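Long-range contacts in putative exonuclease (Eubacterium rectale, PDB 3L0A), which is a putative exonuclease of the PDDEXK-like clan, probably a hydrolase, and binds a zinc ion through four cysteines: residues A[57-66]-A[91-102]; A[187-195]-A[204-212]. All blocks are in the same frame, centred on the assembly; numbering follows the deposited sequence.

Contact 1: A[57-66]-A[91-102]; sequences LVGSYVDSYF and FKQAEEIIARIE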
loop_
_atom_site.group_PDB
_atom_site.type_symbol
_atom_site.label_atom_id
_atom_site.label_comp_id
_atom_site.label_asym_id
_atom_site.label_seq_id
_atom_site.Cartn_x
_atom_site.Cartn_y
_atom_site.Cartn_z
ATOM N N LEU A 57 -0.454 -21.545 0.330
ATOM C CA LEU A 57 -1.537 -22.374 -0.119
ATOM C C LEU A 57 -1.741 -22.293 -1.641
ATOM O O LEU A 57 -1.866 -23.338 -2.258
ATOM C CB LEU A 57 -2.809 -22.038 0.610
ATOM C CG LEU A 57 -2.906 -22.608 2.029
ATOM C CD1 LEU A 57 -4.085 -21.963 2.720
ATOM C CD2 LEU A 57 -3.051 -24.086 2.004
ATOM N N VAL A 58 -1.760 -21.096 -2.242
ATOM C CA VAL A 58 -1.757 -21.029 -3.704
ATOM C C VAL A 58 -0.639 -21.905 -4.276
ATOM O O VAL A 58 -0.893 -22.831 -5.012
ATOM C CB VAL A 58 -1.649 -19.615 -4.244
ATOM C CG1 VAL A 58 -1.222 -19.639 -5.672
ATOM C CG2 VAL A 58 -3.000 -18.875 -4.100
ATOM N N GLY A 59 0.595 -21.641 -3.882
ATOM C CA GLY A 59 1.734 -22.412 -4.330
ATOM C C GLY A 59 1.640 -23.904 -4.135
ATOM O O GLY A 59 2.050 -24.632 -5.044
ATOM N N SER A 60 1.133 -24.391 -2.994
ATOM C CA SER A 60 0.963 -25.859 -2.820
ATOM C C SER A 60 -0.170 -26.451 -3.735
ATOM O O SER A 60 -0.144 -27.654 -4.130
ATOM C CB SER A 60 0.683 -26.280 -1.363
ATOM O OG SER A 60 1.835 -26.259 -0.532
ATOM N N TYR A 61 -1.144 -25.613 -4.072
ATOM C CA TYR A 61 -2.266 -26.042 -4.901
ATOM C C TYR A 61 -1.716 -26.413 -6.258
ATOM O O TYR A 61 -2.063 -27.455 -6.821
ATOM C CB TYR A 61 -3.289 -24.902 -5.046
ATOM C CG TYR A 61 -4.575 -25.246 -5.794
ATOM C CD1 TYR A 61 -4.667 -25.119 -7.173
ATOM C CD2 TYR A 61 -5.706 -25.652 -5.117
ATOM C CE1 TYR A 61 -5.866 -25.374 -7.846
ATOM C CE2 TYR A 61 -6.903 -25.905 -5.774
ATOM C CZ TYR A 61 -6.978 -25.778 -7.143
ATOM O OH TYR A 61 -8.162 -26.078 -7.793
ATOM N N VAL A 62 -0.834 -25.550 -6.744
ATOM C CA VAL A 62 -0.194 -25.732 -8.014
ATOM C C VAL A 62 0.764 -26.907 -7.986
ATOM O O VAL A 62 0.764 -27.707 -8.946
ATOM C CB VAL A 62 0.525 -24.458 -8.467
ATOM C CG1 VAL A 62 1.284 -24.751 -9.701
ATOM C CG2 VAL A 62 -0.493 -23.275 -8.686
ATOM N N ASP A 63 1.559 -27.060 -6.918
ATOM C CA ASP A 63 2.417 -28.281 -6.790
ATOM C C ASP A 63 1.565 -29.524 -6.901
ATOM O O ASP A 63 1.862 -30.490 -7.625
ATOM C CB ASP A 63 3.086 -28.374 -5.417
ATOM C CG ASP A 63 4.319 -27.556 -5.306
ATOM O OD1 ASP A 63 4.942 -27.260 -6.341
ATOM O OD2 ASP A 63 4.674 -27.210 -4.161
ATOM N N SER A 64 0.490 -29.506 -6.135
ATOM C CA SER A 64 -0.388 -30.630 -6.105
ATOM C C SER A 64 -1.016 -30.946 -7.469
ATOM O O SER A 64 -1.212 -32.123 -7.789
ATOM C CB SER A 64 -1.465 -30.459 -5.066
ATOM O OG SER A 64 -1.987 -31.758 -4.846
ATOM N N TYR A 65 -1.336 -29.917 -8.257
ATOM C CA TYR A 65 -1.840 -30.154 -9.629
ATOM C C TYR A 65 -0.814 -30.977 -10.416
ATOM O O TYR A 65 -1.176 -32.013 -10.989
ATOM C CB TYR A 65 -2.192 -28.863 -10.386
ATOM C CG TYR A 65 -2.531 -29.130 -11.825
ATOM C CD1 TYR A 65 -3.753 -29.625 -12.180
ATOM C CD2 TYR A 65 -1.600 -28.953 -12.806
ATOM C CE1 TYR A 65 -4.039 -29.918 -13.481
ATOM C CE2 TYR A 65 -1.873 -29.228 -14.083
ATOM C CZ TYR A 65 -3.099 -29.722 -14.420
ATOM O OH TYR A 65 -3.375 -29.994 -15.698
ATOM N N PHE A 66 0.458 -30.572 -10.398
ATOM C CA PHE A 66 1.462 -31.274 -11.205
ATOM C C PHE A 66 1.829 -32.680 -10.723
ATOM O O PHE A 66 2.216 -33.523 -11.549
ATOM C CB PHE A 66 2.699 -30.406 -11.389
ATOM C CG PHE A 66 2.449 -29.206 -12.251
ATOM C CD1 PHE A 66 2.430 -29.306 -13.617
ATOM C CD2 PHE A 66 2.220 -27.981 -11.708
ATOM C CE1 PHE A 66 2.204 -28.185 -14.411
ATOM C CE2 PHE A 66 1.988 -26.860 -12.515
ATOM C CZ PHE A 66 1.976 -26.984 -13.857
ATOM N N PHE A 91 -7.507 -19.004 -5.621
ATOM C CA PHE A 91 -7.394 -20.336 -6.219
ATOM C C PHE A 91 -8.012 -20.434 -7.613
ATOM O O PHE A 91 -7.459 -21.109 -8.458
ATOM C CB PHE A 91 -7.913 -21.385 -5.259
ATOM C CG PHE A 91 -7.259 -21.287 -3.941
ATOM C CD1 PHE A 91 -6.059 -21.916 -3.717
ATOM C CD2 PHE A 91 -7.774 -20.452 -2.974
ATOM C CE1 PHE A 91 -5.414 -21.778 -2.538
ATOM C CE2 PHE A 91 -7.132 -20.300 -1.753
ATOM C CZ PHE A 91 -5.966 -20.949 -1.522
ATOM N N LYS A 92 -9.102 -19.720 -7.875
ATOM C CA LYS A 92 -9.569 -19.597 -9.246
ATOM C C LYS A 92 -8.469 -18.943 -10.099
ATOM O O LYS A 92 -8.289 -19.318 -11.263
ATOM C CB LYS A 92 -10.899 -18.827 -9.324
ATOM C CG LYS A 92 -12.154 -19.565 -8.761
ATOM C CD LYS A 92 -13.342 -18.571 -8.586
ATOM C CE LYS A 92 -14.759 -19.202 -8.428
ATOM N NZ LYS A 92 -15.517 -19.306 -9.756
ATOM N N GLN A 93 -7.722 -17.985 -9.552
ATOM C CA GLN A 93 -6.540 -17.481 -10.259
ATOM C C GLN A 93 -5.409 -18.527 -10.387
ATOM O O GLN A 93 -4.791 -18.632 -11.446
ATOM C CB GLN A 93 -5.974 -16.256 -9.568
ATOM C CG GLN A 93 -4.725 -15.677 -10.284
ATOM C CD GLN A 93 -4.189 -14.471 -9.527
ATOM O OE1 GLN A 93 -3.790 -14.553 -8.356
ATOM N NE2 GLN A 93 -4.203 -13.340 -10.187
ATOM N N ALA A 94 -5.105 -19.267 -9.307
ATOM C CA ALA A 94 -4.166 -20.401 -9.443
ATOM C C ALA A 94 -4.465 -21.250 -10.681
ATOM O O ALA A 94 -3.556 -21.597 -11.419
ATOM C CB ALA A 94 -4.202 -21.281 -8.221
ATOM N N GLU A 95 -5.719 -21.613 -10.926
ATOM C CA GLU A 95 -6.000 -22.412 -12.144
ATOM C C GLU A 95 -5.715 -21.615 -13.396
ATOM O O GLU A 95 -5.303 -22.184 -14.408
ATOM C CB GLU A 95 -7.432 -23.012 -12.146
ATOM C CG GLU A 95 -7.691 -23.792 -10.827
ATOM C CD GLU A 95 -8.819 -24.853 -10.911
ATOM O OE1 GLU A 95 -9.751 -24.717 -11.717
ATOM O OE2 GLU A 95 -8.781 -25.821 -10.128
ATOM N N GLU A 96 -5.915 -20.302 -13.339
ATOM C CA GLU A 96 -5.588 -19.442 -14.485
ATOM C C GLU A 96 -4.106 -19.495 -14.793
ATOM O O GLU A 96 -3.686 -19.574 -15.959
ATOM C CB GLU A 96 -6.026 -17.982 -14.270
ATOM C CG GLU A 96 -7.466 -17.668 -14.772
ATOM C CD GLU A 96 -7.968 -16.241 -14.416
ATOM O OE1 GLU A 96 -7.263 -15.481 -13.687
ATOM O OE2 GLU A 96 -9.091 -15.899 -14.867
ATOM N N ILE A 97 -3.322 -19.435 -13.736
ATOM C CA ILE A 97 -1.878 -19.504 -13.872
ATOM C C ILE A 97 -1.497 -20.871 -14.437
ATOM O O ILE A 97 -0.696 -20.945 -15.353
ATOM C CB ILE A 97 -1.154 -19.288 -12.551
ATOM C CG1 ILE A 97 -1.425 -17.885 -12.000
ATOM C CG2 ILE A 97 0.294 -19.497 -12.748
ATOM C CD1 ILE A 97 -1.061 -17.725 -10.557
ATOM N N ILE A 98 -2.063 -21.954 -13.912
ATOM C CA ILE A 98 -1.717 -23.320 -14.434
ATOM C C ILE A 98 -1.974 -23.430 -15.942
ATOM O O ILE A 98 -1.172 -24.034 -16.692
ATOM C CB ILE A 98 -2.494 -24.410 -13.717
ATOM C CG1 ILE A 98 -1.972 -24.584 -12.282
ATOM C CG2 ILE A 98 -2.456 -25.730 -14.442
ATOM C CD1 ILE A 98 -2.952 -25.376 -11.370
ATOM N N ALA A 99 -3.111 -22.925 -16.389
ATOM C CA ALA A 99 -3.461 -23.010 -17.811
ATOM C C ALA A 99 -2.477 -22.213 -18.645
ATOM O O ALA A 99 -2.160 -22.582 -19.776
ATOM C CB ALA A 99 -4.885 -22.483 -18.046
ATOM N N ARG A 100 -2.011 -21.110 -18.081
ATOM C CA ARG A 100 -1.067 -20.241 -18.765
ATOM C C ARG A 100 0.286 -20.926 -18.997
ATOM O O ARG A 100 0.849 -20.857 -20.109
ATOM C CB ARG A 100 -0.906 -18.922 -18.019
ATOM C CG ARG A 100 0.143 -18.009 -18.647
ATOM C CD ARG A 100 -0.228 -17.703 -20.079
ATOM N NE ARG A 100 0.706 -16.829 -20.759
ATOM C CZ ARG A 100 1.581 -17.201 -21.700
ATOM N NH1 ARG A 100 1.752 -18.461 -22.095
ATOM N NH2 ARG A 100 2.327 -16.284 -22.249
ATOM N N ILE A 101 0.769 -21.594 -17.955
ATOM C CA ILE A 101 1.962 -22.470 -17.993
ATOM C C ILE A 101 1.781 -23.587 -19.005
ATOM O O ILE A 101 2.673 -23.905 -19.798
ATOM C CB ILE A 101 2.177 -23.109 -16.594
ATOM C CG1 ILE A 101 2.733 -22.094 -15.598
ATOM C CG2 ILE A 101 3.094 -24.266 -16.642
ATOM C CD1 ILE A 101 2.703 -22.600 -14.056
ATOM N N GLU A 102 0.610 -24.208 -18.995
ATOM C CA GLU A 102 0.415 -25.390 -19.824
ATOM C C GLU A 102 0.439 -25.091 -21.299
ATOM O O GLU A 102 0.796 -25.937 -22.062
ATOM C CB GLU A 102 -0.877 -26.103 -19.464
ATOM C CG GLU A 102 -0.692 -26.987 -18.260
ATOM C CD GLU A 102 -1.868 -27.890 -17.982
ATOM O OE1 GLU A 102 -3.037 -27.486 -18.187
ATOM O OE2 GLU A 102 -1.611 -29.017 -17.530
#

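Contact 2: A[187-195]-A[204-212]; sequences EKLPFFIAG and IRIIHVTDN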
loop_
_atom_site.group_PDB
_atom_site.type_symbol
_atom_site.label_atom_id
_atom_site.label_comp_id
_atom_site.label_asym_id
_atom_site.label_seq_id
_atom_site.Cartn_x
_atom_site.Cartn_y
_atom_site.Cartn_z
ATOM N N GLU A 187 26.484 -36.332 -10.226
ATOM C CA GLU A 187 26.298 -35.330 -11.268
ATOM C C GLU A 187 25.982 -33.965 -10.635
ATOM O O GLU A 187 25.089 -33.854 -9.786
ATOM C CB GLU A 187 25.176 -35.724 -12.256
ATOM C CG GLU A 187 25.449 -36.951 -13.219
ATOM C CD GLU A 187 26.664 -36.776 -14.199
ATOM O OE1 GLU A 187 26.821 -35.671 -14.766
ATOM O OE2 GLU A 187 27.445 -37.743 -14.408
ATOM N N LYS A 188 26.740 -32.948 -11.042
ATOM C CA LYS A 188 26.472 -31.578 -10.670
ATOM C C LYS A 188 25.523 -30.916 -11.677
ATOM O O LYS A 188 25.964 -30.543 -12.780
ATOM C CB LYS A 188 27.762 -30.753 -10.558
ATOM C CG LYS A 188 27.438 -29.265 -10.158
ATOM C CD LYS A 188 28.454 -28.626 -9.187
ATOM C CE LYS A 188 29.243 -27.429 -9.780
ATOM N NZ LYS A 188 29.711 -26.543 -8.642
ATOM N N LEU A 189 24.246 -30.732 -11.276
ATOM C CA LEU A 189 23.214 -30.257 -12.214
ATOM C C LEU A 189 22.902 -28.775 -12.027
ATOM O O LEU A 189 22.943 -28.269 -10.893
ATOM C CB LEU A 189 21.908 -31.076 -12.110
ATOM C CG LEU A 189 21.922 -32.583 -12.425
ATOM C CD1 LEU A 189 20.536 -33.211 -12.220
ATOM C CD2 LEU A 189 22.447 -32.890 -13.838
ATOM N N PRO A 190 22.545 -28.086 -13.138
ATOM C CA PRO A 190 22.082 -26.708 -13.116
ATOM C C PRO A 190 20.714 -26.548 -12.431
ATOM O O PRO A 190 19.890 -27.482 -12.422
ATOM C CB PRO A 190 21.988 -26.350 -14.609
ATOM C CG PRO A 190 21.778 -27.600 -15.291
ATOM C CD PRO A 190 22.500 -28.639 -14.509
ATOM N N PHE A 191 20.477 -25.352 -11.876
ATOM C CA PHE A 191 19.276 -25.068 -11.124
ATOM C C PHE A 191 18.517 -23.951 -11.829
ATOM O O PHE A 191 19.086 -22.894 -12.141
ATOM C CB PHE A 191 19.642 -24.668 -9.701
ATOM C CG PHE A 191 18.455 -24.424 -8.818
ATOM C CD1 PHE A 191 17.730 -25.482 -8.304
ATOM C CD2 PHE A 191 18.068 -23.129 -8.493
ATOM C CE1 PHE A 191 16.608 -25.265 -7.523
ATOM C CE2 PHE A 191 16.980 -22.903 -7.704
ATOM C CZ PHE A 191 16.245 -23.980 -7.201
ATOM N N PHE A 192 17.237 -24.231 -12.089
ATOM C CA PHE A 192 16.290 -23.324 -12.716
ATOM C C PHE A 192 15.060 -23.134 -11.830
ATOM O O PHE A 192 14.534 -24.100 -11.266
ATOM C CB PHE A 192 15.806 -23.912 -14.023
ATOM C CG PHE A 192 16.894 -24.186 -15.025
ATOM C CD1 PHE A 192 17.538 -25.417 -15.051
ATOM C CD2 PHE A 192 17.247 -23.217 -15.970
ATOM C CE1 PHE A 192 18.552 -25.675 -15.987
ATOM C CE2 PHE A 192 18.231 -23.483 -16.939
ATOM C CZ PHE A 192 18.888 -24.717 -16.936
ATOM N N ILE A 193 14.623 -21.888 -11.715
ATOM C CA ILE A 193 13.330 -21.537 -11.149
ATOM C C ILE A 193 12.349 -21.344 -12.279
ATOM O O ILE A 193 12.614 -20.611 -13.246
ATOM C CB ILE A 193 13.432 -20.258 -10.305
ATOM C CG1 ILE A 193 14.222 -20.564 -9.018
ATOM C CG2 ILE A 193 12.040 -19.714 -9.974
ATOM C CD1 ILE A 193 14.781 -19.340 -8.302
ATOM N N ALA A 194 11.233 -22.053 -12.209
ATOM C CA ALA A 194 10.195 -21.917 -13.216
ATOM C C ALA A 194 9.173 -20.988 -12.580
ATOM O O ALA A 194 8.326 -21.429 -11.802
ATOM C CB ALA A 194 9.582 -23.298 -13.565
ATOM N N GLY A 195 9.280 -19.695 -12.862
ATOM C CA GLY A 195 8.439 -18.711 -12.224
ATOM C C GLY A 195 7.182 -18.322 -12.985
ATOM O O GLY A 195 7.219 -18.135 -14.230
ATOM N N ILE A 204 5.494 -15.285 -17.210
ATOM C CA ILE A 204 6.196 -16.569 -17.100
ATOM C C ILE A 204 7.647 -16.483 -17.602
ATOM O O ILE A 204 7.888 -15.884 -18.679
ATOM C CB ILE A 204 5.492 -17.750 -17.891
ATOM C CG1 ILE A 204 5.685 -17.606 -19.413
ATOM C CG2 ILE A 204 4.015 -17.897 -17.479
ATOM C CD1 ILE A 204 4.828 -18.506 -20.265
ATOM N N ARG A 205 8.569 -17.132 -16.852
ATOM C CA ARG A 205 10.006 -17.215 -17.157
ATOM C C ARG A 205 10.608 -18.490 -16.596
ATOM O O ARG A 205 10.262 -18.900 -15.491
ATOM C CB ARG A 205 10.798 -16.081 -16.473
ATOM C CG ARG A 205 10.582 -14.678 -16.958
ATOM C CD ARG A 205 10.928 -14.488 -18.377
ATOM N NE ARG A 205 10.717 -13.097 -18.793
ATOM C CZ ARG A 205 11.036 -12.641 -20.011
ATOM N NH1 ARG A 205 11.567 -13.452 -20.924
ATOM N NH2 ARG A 205 10.831 -11.368 -20.323
ATOM N N ILE A 206 11.561 -19.062 -17.323
ATOM C CA ILE A 206 12.535 -20.015 -16.783
ATOM C C ILE A 206 13.801 -19.240 -16.425
ATOM O O ILE A 206 14.381 -18.583 -17.285
ATOM C CB ILE A 206 12.873 -21.110 -17.823
ATOM C CG1 ILE A 206 11.664 -22.018 -18.080
ATOM C CG2 ILE A 206 13.993 -21.995 -17.327
ATOM C CD1 ILE A 206 11.006 -22.634 -16.737
ATOM N N ILE A 207 14.229 -19.264 -15.159
ATOM C CA ILE A 207 15.405 -18.501 -14.736
ATOM C C ILE A 207 16.530 -19.438 -14.263
ATOM O O ILE A 207 16.379 -20.119 -13.249
ATOM C CB ILE A 207 15.065 -17.557 -13.607
ATOM C CG1 ILE A 207 13.884 -16.672 -13.994
ATOM C CG2 ILE A 207 16.292 -16.680 -13.213
ATOM C CD1 ILE A 207 12.841 -16.542 -12.960
ATOM N N HIS A 208 17.652 -19.447 -14.983
ATOM C CA HIS A 208 18.863 -20.181 -14.563
ATOM C C HIS A 208 19.633 -19.378 -13.503
ATOM O O HIS A 208 20.060 -18.235 -13.751
ATOM C CB HIS A 208 19.735 -20.420 -15.756
ATOM C CG HIS A 208 20.933 -21.282 -15.490
ATOM N ND1 HIS A 208 21.917 -21.490 -16.436
ATOM C CD2 HIS A 208 21.325 -21.952 -14.378
ATOM C CE1 HIS A 208 22.867 -22.244 -15.905
ATOM N NE2 HIS A 208 22.540 -22.517 -14.651
ATOM N N VAL A 209 19.778 -19.972 -12.321
ATOM C CA VAL A 209 20.577 -19.399 -11.223
ATOM C C VAL A 209 21.967 -20.032 -11.321
ATOM O O VAL A 209 22.127 -21.208 -11.043
ATOM C CB VAL A 209 19.939 -19.713 -9.846
ATOM C CG1 VAL A 209 20.699 -19.016 -8.721
ATOM C CG2 VAL A 209 18.445 -19.335 -9.820
ATOM N N THR A 210 22.956 -19.275 -11.786
ATOM C CA THR A 210 24.222 -19.825 -12.173
ATOM C C THR A 210 25.104 -20.258 -10.995
ATOM O O THR A 210 24.904 -19.855 -9.876
ATOM C CB THR A 210 24.954 -18.867 -13.138
ATOM O OG1 THR A 210 24.884 -17.538 -12.641
ATOM C CG2 THR A 210 24.288 -18.883 -14.518
ATOM N N ASP A 211 26.065 -21.136 -11.273
ATOM C CA ASP A 211 26.819 -21.803 -10.207
ATOM C C ASP A 211 27.699 -20.855 -9.383
ATOM O O ASP A 211 28.004 -21.170 -8.248
ATOM C CB ASP A 211 27.649 -22.973 -10.753
ATOM C CG ASP A 211 26.784 -24.111 -11.371
ATOM O OD1 ASP A 211 25.571 -24.165 -11.127
ATOM O OD2 ASP A 211 27.335 -24.973 -12.104
ATOM N N ASN A 212 28.096 -19.703 -9.927
ATOM C CA ASN A 212 28.787 -18.653 -9.103
ATOM C C ASN A 212 27.991 -18.118 -7.928
ATOM O O ASN A 212 28.556 -17.796 -6.901
ATOM C CB ASN A 212 29.280 -17.442 -9.939
ATOM C CG ASN A 212 28.151 -16.734 -10.760
ATOM O OD1 ASN A 212 27.251 -17.373 -11.331
ATOM N ND2 ASN A 212 28.264 -15.412 -10.874
HETATM O O HOH W 1 23.063 -23.591 -12.067
#

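Contact 1: A[57-66]-A[91-102]
Ile98 lies over one face of the Tyr65 ring, its CG2 3.9 Å from the ring centroid in a CH-pi contact displaced toward the rim. With CG anti to the backbone N (chi1 173°), Tyr65 swings its ring across to Glu102, which comes from the opposite direction. Tyr65 OH donates to Glu102 OE2 at 2.7 Å, on the syn side but well out of the carboxylate plane, which is turned 77° from the ring. A leucine in place of Tyr65 would probably leave Glu102 without this donor and uncover the Ile98 methyl. One turn earlier on helix 54-67, and two turns earlier on helix 89-102, Tyr61 faces Glu95; Tyr61 OH is modelled 2.4 Å from Glu95 OE2, too short to be trusted in detail. Tyr61 CD1 rests 4.0 Å from Ala94 CB. Phe91 closes the other end, Val58 CG2 over its ring face and the Tyr61 ring oblique to it. On the side toward the sheet, Val62 CG2 slides past Ile98 CG1, and Phe66 CZ meets Ile101 CG2. Val58, Val62, Phe66 and Ile97 rest on Val146 and Leu144 of strand 140-147. An apolar seam thus faces the sheet, while the Tyr65-Glu102 bond, and probably a second at Tyr61, lie along its outer border.

Contact 2: A[187-195]-A[204-212]
The His208 imidazole is sandwiched: Thr210 CG2 sits over the centre of one face, Phe192 CZ over the rim of the other, and a water lies at its edge in the ring plane. Phe191 O also approaches that edge, 3.3 Å from His208 CD2. The Phe192 and His208 rings are oblique, their planes 35° apart and centroids 4.8 Å apart; chi1 of -174° sets the imidazole anti to its own backbone N and brings it to the water. Four partners hold that water, His208 NE2 at 2.8 Å, Phe191 N, Val209 O and Asp211 OD1, and it bridges the two segments beside the Val209 N to Phe191 O bond; Asp211 OD1 is also bonded by Gln178. Farther along, Ile193 and Ile207 exchange two backbone bonds, Ile207 N to Ile193 O being 2.8 Å and nearly straight at 170°. Gly195 and Arg205 form the next hydrogen-bonded pair. Side chains alternate: Ala194 CB touches Ile206 CD1 at 3.5 Å on the face shared with Phe192 and His208, whereas Ile193 CD1 meets Val209 CG2 on the other. Strand 140-147 runs parallel to 191-197 on its far edge. This is an antiparallel beta hairpin at the border of a mixed sheet, continued by a parallel ladder from Ile207 and His208 to a strand of the second subunit.

Overall arrangement
Both contacts lie away from the zinc site, with centres about 21 Å apart, yet they meet where Arg100 NH1 packs on Ile204 CD1 at 3.6 Å. Each runs from core to surface: in contact 1 Val58, Val62, Ala94 and Ile98 are buried while Glu95 is exposed; in contact 2 the isoleucines are buried while Lys188 is exposed. Strand 140-147 is their shared element: contact 1 lays its helices on it through side chains, whereas contact 2 is joined to it by backbone hydrogen bonds. Helix 105-110 likewise touches both. The helix pair relies on apolar side chains, the hairpin on main-chain bonding. Both reach the second subunit, contact 1 through Arg100 alone and contact 2 far more broadly.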